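Local coordinates for protein guanine nucleotide exchange factor SRM1 (Saccharomyces cerevisiae, PDB 3OF7) that promotes the exchange of GDP for GTP on the small GTPases GSP1 and GSP2, binds chromatin, and takes part in nuclear pore complex assembly, at residues A[42-47]-A[51-56]; A[337-342]-A[385-390]; A[343-348]-A[365-370]. All coordinates share one frame; numbering follows the deposited sequence.

Contact 1: residues A[42-47]-A[51-56]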
ATOM      1  N   LEU A  42      12.482   9.174   0.773  1.00 18.41           N
ATOM      2  CA  LEU A  42      12.545   9.433  -0.668  1.00 18.73           C
ATOM      3  C   LEU A  42      13.616   8.616  -1.372  1.00 18.88           C
ATOM      4  O   LEU A  42      13.520   8.382  -2.571  1.00 19.28           O
ATOM      5  CB  LEU A  42      12.737  10.925  -0.963  1.00 18.16           C
ATOM      6  CG  LEU A  42      11.610  11.881  -0.559  1.00 18.43           C
ATOM      7  CD1 LEU A  42      11.978  13.327  -0.903  1.00 15.62           C
ATOM      8  CD2 LEU A  42      10.285  11.484  -1.212  1.00 17.79           C
ATOM      9  N   GLY A  43      14.632   8.184  -0.632  1.00 19.07           N
ATOM     10  CA  GLY A  43      15.726   7.421  -1.228  1.00 19.34           C
ATOM     11  C   GLY A  43      16.438   8.178  -2.325  1.00 19.59           C
ATOM     12  O   GLY A  43      16.900   7.588  -3.298  1.00 19.47           O
ATOM     13  N   LEU A  44      16.509   9.497  -2.173  1.00 20.21           N
ATOM     14  CA  LEU A  44      17.205  10.342  -3.139  1.00 21.09           C
ATOM     15  C   LEU A  44      18.548  10.829  -2.577  1.00 21.83           C
ATOM     16  O   LEU A  44      19.119  11.816  -3.048  1.00 22.29           O
ATOM     17  CB  LEU A  44      16.312  11.503  -3.582  1.00 20.81           C
ATOM     18  CG  LEU A  44      15.110  11.124  -4.461  1.00 20.65           C
ATOM     19  CD1 LEU A  44      14.142  12.291  -4.592  1.00 19.70           C
ATOM     20  CD2 LEU A  44      15.527  10.618  -5.840  1.00 19.50           C
ATOM     21  N   GLY A  45      19.050  10.114  -1.574  1.00 22.54           N
ATOM     22  CA  GLY A  45      20.343  10.428  -0.979  1.00 23.34           C
ATOM     23  C   GLY A  45      20.275  11.454   0.141  1.00 24.61           C
ATOM     24  O   GLY A  45      19.188  11.931   0.495  1.00 23.80           O
ATOM     25  N   PRO A  46      21.449  11.800   0.704  1.00 25.35           N
ATOM     26  CA  PRO A  46      21.589  12.541   1.964  1.00 26.24           C
ATOM     27  C   PRO A  46      21.383  14.054   1.919  1.00 26.99           C
ATOM     28  O   PRO A  46      21.160  14.657   2.969  1.00 27.36           O
ATOM     29  CB  PRO A  46      23.035  12.237   2.384  1.00 26.37           C
ATOM     30  CG  PRO A  46      23.752  11.980   1.110  1.00 25.84           C
ATOM     31  CD  PRO A  46      22.746  11.292   0.216  1.00 25.44           C
ATOM     32  N   LEU A  47      21.459  14.657   0.733  1.00 27.77           N
ATOM     33  CA  LEU A  47      21.452  16.125   0.602  1.00 28.43           C
ATOM     34  C   LEU A  47      20.140  16.760   1.049  1.00 28.82           C
ATOM     35  O   LEU A  47      19.060  16.241   0.744  1.00 28.62           O
ATOM     36  CB  LEU A  47      21.779  16.548  -0.834  1.00 28.43           C
ATOM     37  CG  LEU A  47      23.145  16.182  -1.424  1.00 29.39           C
ATOM     38  CD1 LEU A  47      23.237  16.639  -2.881  1.00 30.18           C
ATOM     39  CD2 LEU A  47      24.303  16.753  -0.599  1.00 30.60           C
ATOM     40  N   LYS A  51      15.369  16.128   0.497  1.00 28.28           N
ATOM     41  CA  LYS A  51      14.446  15.595   1.503  1.00 28.16           C
ATOM     42  C   LYS A  51      13.036  16.211   1.389  1.00 27.31           C
ATOM     43  O   LYS A  51      12.133  15.903   2.174  1.00 27.15           O
ATOM     44  CB  LYS A  51      15.043  15.678   2.922  1.00 28.70           C
ATOM     45  CG  LYS A  51      15.043  17.043   3.586  0.70 29.90           C
ATOM     46  CD  LYS A  51      16.155  17.117   4.640  0.70 32.26           C
ATOM     47  CE  LYS A  51      15.752  17.963   5.836  0.70 32.92           C
ATOM     48  NZ  LYS A  51      14.652  17.306   6.622  0.70 33.89           N
ATOM     49  N   GLU A  52      12.863  17.072   0.388  1.00 26.52           N
ATOM     50  CA  GLU A  52      11.559  17.625   0.040  1.00 25.77           C
ATOM     51  C   GLU A  52      11.526  17.853  -1.468  1.00 25.16           C
ATOM     52  O   GLU A  52      12.314  18.640  -2.012  1.00 24.95           O
ATOM     53  CB  GLU A  52      11.285  18.916   0.819  1.00 26.13           C
ATOM     54  CG  GLU A  52       9.930  19.546   0.552  1.00 26.75           C
ATOM     55  CD  GLU A  52       9.784  20.892   1.238  0.80 28.10           C
ATOM     56  OE1 GLU A  52      10.261  21.906   0.685  1.00 28.80           O
ATOM     57  OE2 GLU A  52       9.194  20.936   2.333  1.00 27.72           O
ATOM     58  N   VAL A  53      10.628  17.133  -2.137  1.00 23.70           N
ATOM     59  CA  VAL A  53      10.628  17.035  -3.590  1.00 22.84           C
ATOM     60  C   VAL A  53       9.176  17.095  -4.060  1.00 22.14           C
ATOM     61  O   VAL A  53       8.382  16.211  -3.764  1.00 22.24           O
ATOM     62  CB  VAL A  53      11.353  15.734  -4.049  1.00 22.67           C
ATOM     63  CG1 VAL A  53      11.162  15.479  -5.533  1.00 22.33           C
ATOM     64  CG2 VAL A  53      12.852  15.807  -3.715  1.00 23.05           C
ATOM     65  N   LYS A  54       8.831  18.159  -4.777  1.00 21.44           N
ATOM     66  CA  LYS A  54       7.427  18.501  -5.007  1.00 20.67           C
ATOM     67  C   LYS A  54       6.846  17.936  -6.306  1.00 20.03           C
ATOM     68  O   LYS A  54       5.655  18.101  -6.575  1.00 19.29           O
ATOM     69  CB  LYS A  54       7.243  20.032  -4.921  1.00 21.21           C
ATOM     70  CG  LYS A  54       7.691  20.616  -3.582  1.00 22.45           C
ATOM     71  CD  LYS A  54       7.644  22.139  -3.550  1.00 25.29           C
ATOM     72  CE  LYS A  54       8.233  22.661  -2.237  1.00 27.21           C
ATOM     73  NZ  LYS A  54       8.132  24.166  -2.112  1.00 28.96           N
ATOM     74  N   ARG A  55       7.694  17.273  -7.099  1.00 19.22           N
ATOM     75  CA  ARG A  55       7.288  16.619  -8.354  1.00 19.03           C
ATOM     76  C   ARG A  55       8.065  15.317  -8.502  1.00 18.20           C
ATOM     77  O   ARG A  55       9.177  15.225  -7.987  1.00 18.18           O
ATOM     78  CB  ARG A  55       7.620  17.520  -9.556  1.00 19.33           C
ATOM     79  CG  ARG A  55       6.804  18.802  -9.674  1.00 21.13           C
ATOM     80  CD  ARG A  55       5.351  18.497  -9.933  1.00 24.63           C
ATOM     81  NE  ARG A  55       4.643  19.627 -10.535  0.90 26.41           N
ATOM     82  CZ  ARG A  55       3.482  19.514 -11.172  0.80 27.34           C
ATOM     83  NH1 ARG A  55       2.894  18.322 -11.279  1.00 26.78           N
ATOM     84  NH2 ARG A  55       2.908  20.590 -11.698  1.00 28.10           N
ATOM     85  N   PRO A  56       7.499  14.313  -9.214  1.00 17.68           N
ATOM     86  CA  PRO A  56       8.205  13.045  -9.406  1.00 17.14           C
ATOM     87  C   PRO A  56       9.636  13.244  -9.893  1.00 17.26           C
ATOM     88  O   PRO A  56       9.862  13.901 -10.911  1.00 17.46           O
ATOM     89  CB  PRO A  56       7.365  12.337 -10.476  1.00 17.09           C
ATOM     90  CG  PRO A  56       5.981  12.828 -10.219  1.00 17.27           C
ATOM     91  CD  PRO A  56       6.148  14.275  -9.811  1.00 17.47           C
TER
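With CG of Leu42 anti to its own carbonyl carbon (chi1 -65°) and CG of Leu44 placed likewise (chi1 -70°), both leucines direct a CD1 methyl at Val53. The valine completes the fit: its CG2 is anti to the carbonyl carbon, and this one branch receives both partners. Leu44 and Val53 meet tip to tip, CD1 of the leucine lying 3.8 Å from CG2 of the valine. Leu42 comes in at a slant to the same residue, its CD1 3.8 Å from Val53 CG2 and 4.0 Å from Val53 CB. Leu42 CD1 also rests on the backbone, 3.8 Å from Lys51 C. No hydrogen bond joins the two segments, and the grip is purely apolar, buried around the valine. Toward Leu47 and Lys51 the contact opens to the surface, where Leu47 O and Lys51 N approach no closer than 3.7 Å. Gly43, at positive phi (59°), turns the chain between the two leucines. The turn is tied down by the side chain of Asn59, bonded to Gly43 O, while Lys51 and Val53 make backbone bonds to Gly37 and Gly35. Leu42 to Gly45 match the Leu-Gly-x-Gly pattern of RCC1 repeats; here it folds against the strand leading into 56-58, an outermost strand of the blade that combines N-terminal strands with the C-terminal strands 432-439 and 443-450, closing the ring.

Contact 2: residues A[337-342]-A[385-390]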
ATOM      1  N   CYS A 337     -14.451   5.818   0.042  1.00 16.93           N
ATOM      2  CA  CYS A 337     -15.170   6.079   1.286  1.00 16.68           C
ATOM      3  C   CYS A 337     -14.199   6.439   2.403  1.00 15.85           C
ATOM      4  O   CYS A 337     -13.011   6.104   2.339  1.00 14.72           O
ATOM      5  CB  CYS A 337     -16.028   4.882   1.701  1.00 16.59           C
ATOM      6  SG  CYS A 337     -15.150   3.328   1.865  1.00 18.92           S
ATOM      7  N   GLY A 338     -14.725   7.109   3.426  1.00 15.83           N
ATOM      8  CA  GLY A 338     -13.926   7.559   4.555  1.00 15.83           C
ATOM      9  C   GLY A 338     -13.818   9.065   4.660  1.00 15.71           C
ATOM     10  O   GLY A 338     -14.737   9.816   4.286  1.00 15.61           O
ATOM     11  N   ARG A 339     -12.663   9.505   5.143  1.00 15.49           N
ATOM     12  CA  ARG A 339     -12.447  10.882   5.564  1.00 15.71           C
ATOM     13  C   ARG A 339     -12.428  11.920   4.434  1.00 15.77           C
ATOM     14  O   ARG A 339     -11.932  11.661   3.332  1.00 15.94           O
ATOM     15  CB  ARG A 339     -11.150  10.946   6.366  1.00 15.57           C
ATOM     16  CG  ARG A 339     -10.970  12.230   7.130  1.00 15.66           C
ATOM     17  CD  ARG A 339      -9.866  12.055   8.154  1.00 16.37           C
ATOM     18  NE  ARG A 339      -9.717  13.278   8.933  1.00 16.33           N
ATOM     19  CZ  ARG A 339      -8.774  13.486   9.843  1.00 16.42           C
ATOM     20  NH1 ARG A 339      -7.865  12.549  10.112  1.00 14.77           N
ATOM     21  NH2 ARG A 339      -8.753  14.641  10.496  1.00 14.94           N
ATOM     22  N   LEU A 340     -12.952  13.104   4.750  1.00 15.85           N
ATOM     23  CA  LEU A 340     -13.090  14.217   3.812  1.00 16.40           C
ATOM     24  C   LEU A 340     -12.281  15.458   4.225  1.00 16.54           C
ATOM     25  O   LEU A 340     -12.091  16.383   3.414  1.00 16.21           O
ATOM     26  CB  LEU A 340     -14.588  14.561   3.702  1.00 16.82           C
ATOM     27  CG  LEU A 340     -15.209  15.405   2.590  1.00 18.27           C
ATOM     28  CD1 LEU A 340     -14.888  14.847   1.216  1.00 18.33           C
ATOM     29  CD2 LEU A 340     -16.721  15.440   2.814  1.00 19.43           C
ATOM     30  N   ASP A 341     -11.797  15.479   5.475  1.00 16.70           N
ATOM     31  CA  ASP A 341     -11.100  16.655   6.036  1.00 16.91           C
ATOM     32  C   ASP A 341      -9.912  17.106   5.195  1.00 16.72           C
ATOM     33  O   ASP A 341      -9.648  18.309   5.069  1.00 16.73           O
ATOM     34  CB  ASP A 341     -10.623  16.394   7.478  1.00 17.84           C
ATOM     35  CG  ASP A 341     -11.762  16.098   8.436  1.00 18.68           C
ATOM     36  OD1 ASP A 341     -12.793  16.805   8.390  1.00 20.13           O
ATOM     37  OD2 ASP A 341     -11.631  15.152   9.245  1.00 17.77           O
ATOM     38  N   MET A 342      -9.181  16.144   4.633  1.00 15.52           N
ATOM     39  CA  MET A 342      -8.029  16.459   3.782  1.00 15.20           C
ATOM     40  C   MET A 342      -8.287  15.998   2.348  1.00 14.79           C
ATOM     41  O   MET A 342      -7.352  15.687   1.607  1.00 14.25           O
ATOM     42  CB  MET A 342      -6.742  15.831   4.342  1.00 14.91           C
ATOM     43  CG  MET A 342      -6.286  16.435   5.686  1.00 15.57           C
ATOM     44  SD  MET A 342      -4.984  15.529   6.573  1.00  9.95           S
ATOM     45  CE  MET A 342      -5.942  14.665   7.816  1.00 14.55           C
ATOM     46  N   GLY A 385      -1.612   6.448   0.531  1.00 12.69           N
ATOM     47  CA  GLY A 385      -0.743   6.662   1.691  1.00 12.57           C
ATOM     48  C   GLY A 385      -1.631   7.133   2.831  1.00 12.72           C
ATOM     49  O   GLY A 385      -2.840   6.945   2.771  1.00 12.70           O
ATOM     50  N   SER A 386      -1.060   7.761   3.858  1.00 12.58           N
ATOM     51  CA  SER A 386      -1.860   8.058   5.053  1.00 13.02           C
ATOM     52  C   SER A 386      -3.097   8.903   4.730  1.00 12.72           C
ATOM     53  O   SER A 386      -4.222   8.555   5.137  1.00 12.85           O
ATOM     54  CB  SER A 386      -1.012   8.715   6.146  1.00 13.40           C
ATOM     55  OG  SER A 386      -0.056   7.791   6.632  1.00 17.13           O
ATOM     56  N   HIS A 387      -2.883  10.000   3.998  1.00 12.04           N
ATOM     57  CA  HIS A 387      -3.966  10.937   3.649  1.00 12.33           C
ATOM     58  C   HIS A 387      -3.907  11.448   2.206  1.00 12.28           C
ATOM     59  O   HIS A 387      -4.476  12.490   1.888  1.00 12.77           O
ATOM     60  CB  HIS A 387      -4.015  12.096   4.657  1.00 12.52           C
ATOM     61  CG  HIS A 387      -4.344  11.634   6.036  1.00 12.79           C
ATOM     62  ND1 HIS A 387      -5.640  11.490   6.479  1.00 13.89           N
ATOM     63  CD2 HIS A 387      -3.549  11.177   7.031  1.00 13.94           C
ATOM     64  CE1 HIS A 387      -5.629  10.991   7.702  1.00 14.11           C
ATOM     65  NE2 HIS A 387      -4.373  10.791   8.060  1.00 15.00           N
ATOM     66  N   HIS A 388      -3.237  10.694   1.337  1.00 12.15           N
ATOM     67  CA  HIS A 388      -3.200  11.013  -0.087  1.00 12.11           C
ATOM     68  C   HIS A 388      -3.324   9.725  -0.887  1.00 12.01           C
ATOM     69  O   HIS A 388      -3.234   8.622  -0.337  1.00 11.29           O
ATOM     70  CB  HIS A 388      -1.915  11.775  -0.449  1.00 12.45           C
ATOM     71  CG  HIS A 388      -0.669  10.953  -0.322  1.00 13.63           C
ATOM     72  ND1 HIS A 388      -0.002  10.438  -1.413  1.00 15.61           N
ATOM     73  CD2 HIS A 388       0.016  10.539   0.769  1.00 13.19           C
ATOM     74  CE1 HIS A 388       1.054   9.761  -1.000  1.00 13.96           C
ATOM     75  NE2 HIS A 388       1.084   9.800   0.319  1.00 16.60           N
ATOM     76  N   SER A 389      -3.559   9.871  -2.184  1.00 11.77           N
ATOM     77  CA  SER A 389      -3.691   8.729  -3.064  1.00 12.29           C
ATOM     78  C   SER A 389      -3.095   9.063  -4.420  1.00 12.45           C
ATOM     79  O   SER A 389      -2.944  10.235  -4.775  1.00 12.38           O
ATOM     80  CB  SER A 389      -5.156   8.335  -3.237  1.00 11.82           C
ATOM     81  OG  SER A 389      -5.831   8.251  -1.988  1.00 14.07           O
ATOM     82  N   VAL A 390      -2.760   8.015  -5.160  1.00 13.15           N
ATOM     83  CA  VAL A 390      -2.298   8.125  -6.533  1.00 13.41           C
ATOM     84  C   VAL A 390      -2.951   6.989  -7.313  1.00 13.89           C
ATOM     85  O   VAL A 390      -2.887   5.828  -6.900  1.00 14.07           O
ATOM     86  CB  VAL A 390      -0.750   8.024  -6.645  1.00 13.49           C
ATOM     87  CG1 VAL A 390      -0.289   8.153  -8.108  1.00 13.66           C
ATOM     88  CG2 VAL A 390      -0.060   9.071  -5.774  1.00 11.41           C
TER
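His387 meets Met342 and Arg339 across this contact, in the bend between two strands. The bend starts at Gly385, whose N bonds to the O of His388, 2.8 Å away. Ser386 follows, its OG bonded to Glu266. The CB of His387 points toward 337-342, with CG anti to the carbonyl carbon (chi1 -64°). Met342 lays its CE methyl over one ring face, 3.7 Å from the centroid and nearest to His387 ND1 at 3.5 Å, a CH-pi contact, the methionine chain being bent at chi3. The same methyl covers a face of the Arg339 guanidinium, whose NH1 lies 3.6 Å from His387 CE1 with the two planes nearly perpendicular (84°). Asp341 OD2 holds the guanidinium from its edge, accepting from Arg339 NE at 2.7 Å through the anti lone pair. Glu344 and Glu322 bond ND1 and NE2 of His387 respectively, fixing the ring's rotation. His388, Ser389 and Val390 open strand 388-393: Val390 packs on strands 398-402 and 432-439, Ser389 touches 324-329, and through His387 the loop after strand 334-337 meets the hairpin 379-393 of the next blade.

Contact 3: residues A[343-348]-A[365-370]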
ATOM      1  N   PHE A 343      -9.569  15.964   1.979  1.00 14.31           N
ATOM      2  CA  PHE A 343     -10.009  15.562   0.643  1.00 14.46           C
ATOM      3  C   PHE A 343      -9.574  14.144   0.275  1.00 14.11           C
ATOM      4  O   PHE A 343      -9.404  13.838  -0.912  1.00 14.32           O
ATOM      5  CB  PHE A 343      -9.511  16.546  -0.429  1.00 14.21           C
ATOM      6  CG  PHE A 343     -10.103  17.941  -0.333  1.00 14.88           C
ATOM      7  CD1 PHE A 343     -11.403  18.148   0.137  1.00 16.23           C
ATOM      8  CD2 PHE A 343      -9.362  19.037  -0.768  1.00 16.24           C
ATOM      9  CE1 PHE A 343     -11.955  19.448   0.206  1.00 16.88           C
ATOM     10  CE2 PHE A 343      -9.902  20.344  -0.716  1.00 17.65           C
ATOM     11  CZ  PHE A 343     -11.206  20.536  -0.224  1.00 18.19           C
ATOM     12  N   GLU A 344      -9.401  13.282   1.283  1.00 13.45           N
ATOM     13  CA  GLU A 344      -8.872  11.934   1.058  1.00 13.43           C
ATOM     14  C   GLU A 344      -9.699  11.163   0.042  1.00 13.37           C
ATOM     15  O   GLU A 344      -9.140  10.471  -0.812  1.00 13.09           O
ATOM     16  CB  GLU A 344      -8.755  11.137   2.371  1.00 13.12           C
ATOM     17  CG  GLU A 344      -7.745  11.706   3.369  1.00 13.44           C
ATOM     18  CD  GLU A 344      -8.358  12.656   4.402  1.00 15.02           C
ATOM     19  OE1 GLU A 344      -9.309  13.410   4.071  1.00 12.61           O
ATOM     20  OE2 GLU A 344      -7.861  12.661   5.556  1.00 15.40           O
ATOM     21  N   VAL A 345     -11.026  11.297   0.125  1.00 14.11           N
ATOM     22  CA  VAL A 345     -11.932  10.530  -0.742  1.00 14.77           C
ATOM     23  C   VAL A 345     -12.039  11.066  -2.185  1.00 15.43           C
ATOM     24  O   VAL A 345     -12.539  10.364  -3.069  1.00 15.77           O
ATOM     25  CB  VAL A 345     -13.338  10.333  -0.110  1.00 14.83           C
ATOM     26  CG1 VAL A 345     -13.221   9.440   1.124  1.00 14.85           C
ATOM     27  CG2 VAL A 345     -13.964  11.678   0.253  1.00 14.65           C
ATOM     28  N   GLY A 346     -11.571  12.294  -2.413  1.00 15.95           N
ATOM     29  CA  GLY A 346     -11.458  12.849  -3.767  1.00 16.88           C
ATOM     30  C   GLY A 346     -12.783  13.140  -4.448  1.00 18.30           C
ATOM     31  O   GLY A 346     -12.883  13.044  -5.678  1.00 17.44           O
ATOM     32  N   ILE A 347     -13.795  13.468  -3.641  1.00 19.08           N
ATOM     33  CA  ILE A 347     -15.124  13.856  -4.135  1.00 20.79           C
ATOM     34  C   ILE A 347     -15.278  15.381  -3.972  1.00 21.91           C
ATOM     35  O   ILE A 347     -15.039  15.914  -2.884  1.00 22.34           O
ATOM     36  CB  ILE A 347     -16.258  13.104  -3.377  1.00 20.59           C
ATOM     37  CG1 ILE A 347     -16.098  11.582  -3.530  1.00 20.55           C
ATOM     38  CG2 ILE A 347     -17.640  13.560  -3.856  1.00 20.85           C
ATOM     39  CD1 ILE A 347     -16.851  10.757  -2.502  1.00 20.62           C
ATOM     40  N   PRO A 348     -15.646  16.093  -5.054  1.00 22.97           N
ATOM     41  CA  PRO A 348     -15.748  17.545  -4.905  1.00 23.85           C
ATOM     42  C   PRO A 348     -16.994  17.952  -4.115  1.00 24.65           C
ATOM     43  O   PRO A 348     -17.999  17.243  -4.153  1.00 24.34           O
ATOM     44  CB  PRO A 348     -15.836  18.043  -6.347  1.00 24.11           C
ATOM     45  CG  PRO A 348     -16.425  16.906  -7.105  1.00 23.60           C
ATOM     46  CD  PRO A 348     -16.032  15.638  -6.405  1.00 22.88           C
ATOM     47  N   ARG A 365     -17.409  15.679   7.257  1.00 19.56           N
ATOM     48  CA  ARG A 365     -16.158  15.046   7.706  1.00 19.31           C
ATOM     49  C   ARG A 365     -15.860  13.728   7.004  1.00 18.52           C
ATOM     50  O   ARG A 365     -14.704  13.298   6.976  1.00 17.96           O
ATOM     51  CB  ARG A 365     -16.184  14.763   9.218  1.00 20.04           C
ATOM     52  CG  ARG A 365     -16.514  15.944  10.138  1.00 22.63           C
ATOM     53  CD  ARG A 365     -15.344  16.895  10.414  1.00 24.95           C
ATOM     54  NE  ARG A 365     -14.039  16.248  10.618  1.00 26.81           N
ATOM     55  CZ  ARG A 365     -13.530  15.841  11.781  1.00 26.93           C
ATOM     56  NH1 ARG A 365     -14.206  15.966  12.915  1.00 29.54           N
ATOM     57  NH2 ARG A 365     -12.326  15.282  11.810  1.00 26.30           N
ATOM     58  N   ALA A 366     -16.896  13.071   6.474  1.00 17.52           N
ATOM     59  CA  ALA A 366     -16.755  11.709   5.946  1.00 17.39           C
ATOM     60  C   ALA A 366     -17.836  11.291   4.941  1.00 17.35           C
ATOM     61  O   ALA A 366     -18.969  11.770   4.990  1.00 16.91           O
ATOM     62  CB  ALA A 366     -16.681  10.683   7.097  1.00 17.02           C
ATOM     63  N   VAL A 367     -17.465  10.377   4.048  1.00 17.28           N
ATOM     64  CA  VAL A 367     -18.403   9.738   3.114  1.00 17.31           C
ATOM     65  C   VAL A 367     -18.337   8.243   3.415  1.00 17.32           C
ATOM     66  O   VAL A 367     -17.400   7.562   2.988  1.00 17.33           O
ATOM     67  CB  VAL A 367     -18.028  10.037   1.634  1.00 17.17           C
ATOM     68  CG1 VAL A 367     -19.003   9.345   0.663  1.00 17.89           C
ATOM     69  CG2 VAL A 367     -18.014  11.547   1.376  1.00 16.69           C
ATOM     70  N   PRO A 368     -19.301   7.728   4.199  1.00 17.67           N
ATOM     71  CA  PRO A 368     -19.134   6.406   4.798  1.00 18.06           C
ATOM     72  C   PRO A 368     -19.572   5.209   3.955  1.00 18.45           C
ATOM     73  O   PRO A 368     -19.441   4.076   4.408  1.00 18.47           O
ATOM     74  CB  PRO A 368     -19.992   6.496   6.055  1.00 18.70           C
ATOM     75  CG  PRO A 368     -21.103   7.398   5.652  1.00 17.56           C
ATOM     76  CD  PRO A 368     -20.515   8.401   4.702  1.00 17.83           C
ATOM     77  N   LEU A 369     -20.121   5.452   2.770  1.00 19.34           N
ATOM     78  CA  LEU A 369     -20.435   4.366   1.839  1.00 19.88           C
ATOM     79  C   LEU A 369     -19.589   4.541   0.589  1.00 19.91           C
ATOM     80  O   LEU A 369     -19.338   5.674   0.184  1.00 20.27           O
ATOM     81  CB  LEU A 369     -21.914   4.387   1.439  1.00 20.25           C
ATOM     82  CG  LEU A 369     -23.012   4.273   2.491  1.00 21.02           C
ATOM     83  CD1 LEU A 369     -24.370   4.423   1.789  1.00 21.65           C
ATOM     84  CD2 LEU A 369     -22.926   2.965   3.279  1.00 20.75           C
ATOM     85  N   PRO A 370     -19.146   3.425  -0.026  1.00 20.28           N
ATOM     86  CA  PRO A 370     -18.364   3.497  -1.260  1.00 20.18           C
ATOM     87  C   PRO A 370     -19.119   4.313  -2.298  1.00 20.44           C
ATOM     88  O   PRO A 370     -20.290   4.032  -2.567  1.00 20.10           O
ATOM     89  CB  PRO A 370     -18.264   2.034  -1.702  1.00 20.01           C
ATOM     90  CG  PRO A 370     -18.427   1.257  -0.476  1.00 20.63           C
ATOM     91  CD  PRO A 370     -19.343   2.034   0.419  1.00 20.16           C
TER
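Apolar contacts alone join these two segments directly: Val345 and Ile347 both converge on Val367. Ile347 and Val367 reach for each other tip to tip, and the CD1 methyl of the isoleucine sits evenly over the fork of the valine, 4.1 Å from Val367 CG1 and 4.1 Å from Val367 CG2. The valine's first torsion (chi1 179°) sets CG1 anti to the backbone N and CG2 anti to the carbonyl carbon, offering both branches. Val345 adds a looser touch, its CG2 4.2 Å from Val367 CG2. All three side chains are buried; Leu340 lies against Val345, and Leu373 and Ser336 against Ile347.

No backbone bond links the two segments directly; Val367 and Arg365 bond instead to Gly338 and Leu340, just upstream of the turn. This type I turn runs from Phe343 to Gly346, closed by Gly346 N to Phe343 O at 3.1 Å, and Gly346 itself has positive phi (69°), so the chain swings round between Val345 and Ile347. Across from it, Arg365 and Ala366 both face Tyr357 in a classic beta bulge.

Polar side chains act at the margins. Glu344 OE1 accepts the bond from Met342 N, Ser336 OG bonds to Val345 O, and Arg365 NE forms a salt bridge with Asp341 OD1.

The arrangement belongs to the RCC1 propeller fold: within the sixth RCC1 repeat, a type I turn that ends on a glycine, after strand 334-337, packs on the strand that returns, past the corner at Leu369, to the blade's outermost strand 370-372.

How the contacts relate
Contacts 1 and 3 are counterparts in the first and sixth RCC1 repeats: in each, two aliphatic residues flanking a glycine pack on one valine of a strand that soon turns into an outer blade strand. Their centres are about 30 Å apart, and they do not touch. Contact 3 is fully buried, contact 1 only partly so. Contact 2 differs in chemistry, relying on a histidine, an arginine and a methionine in a surface setting closer to the chain's centre. Contact 3 is nested within its loop, their centres about 8 Å apart, and a salt bridge (Asp341 to Arg365) and a probable hydrogen bond (His387 to Glu344) join the two, which share the loop after strand 334-337.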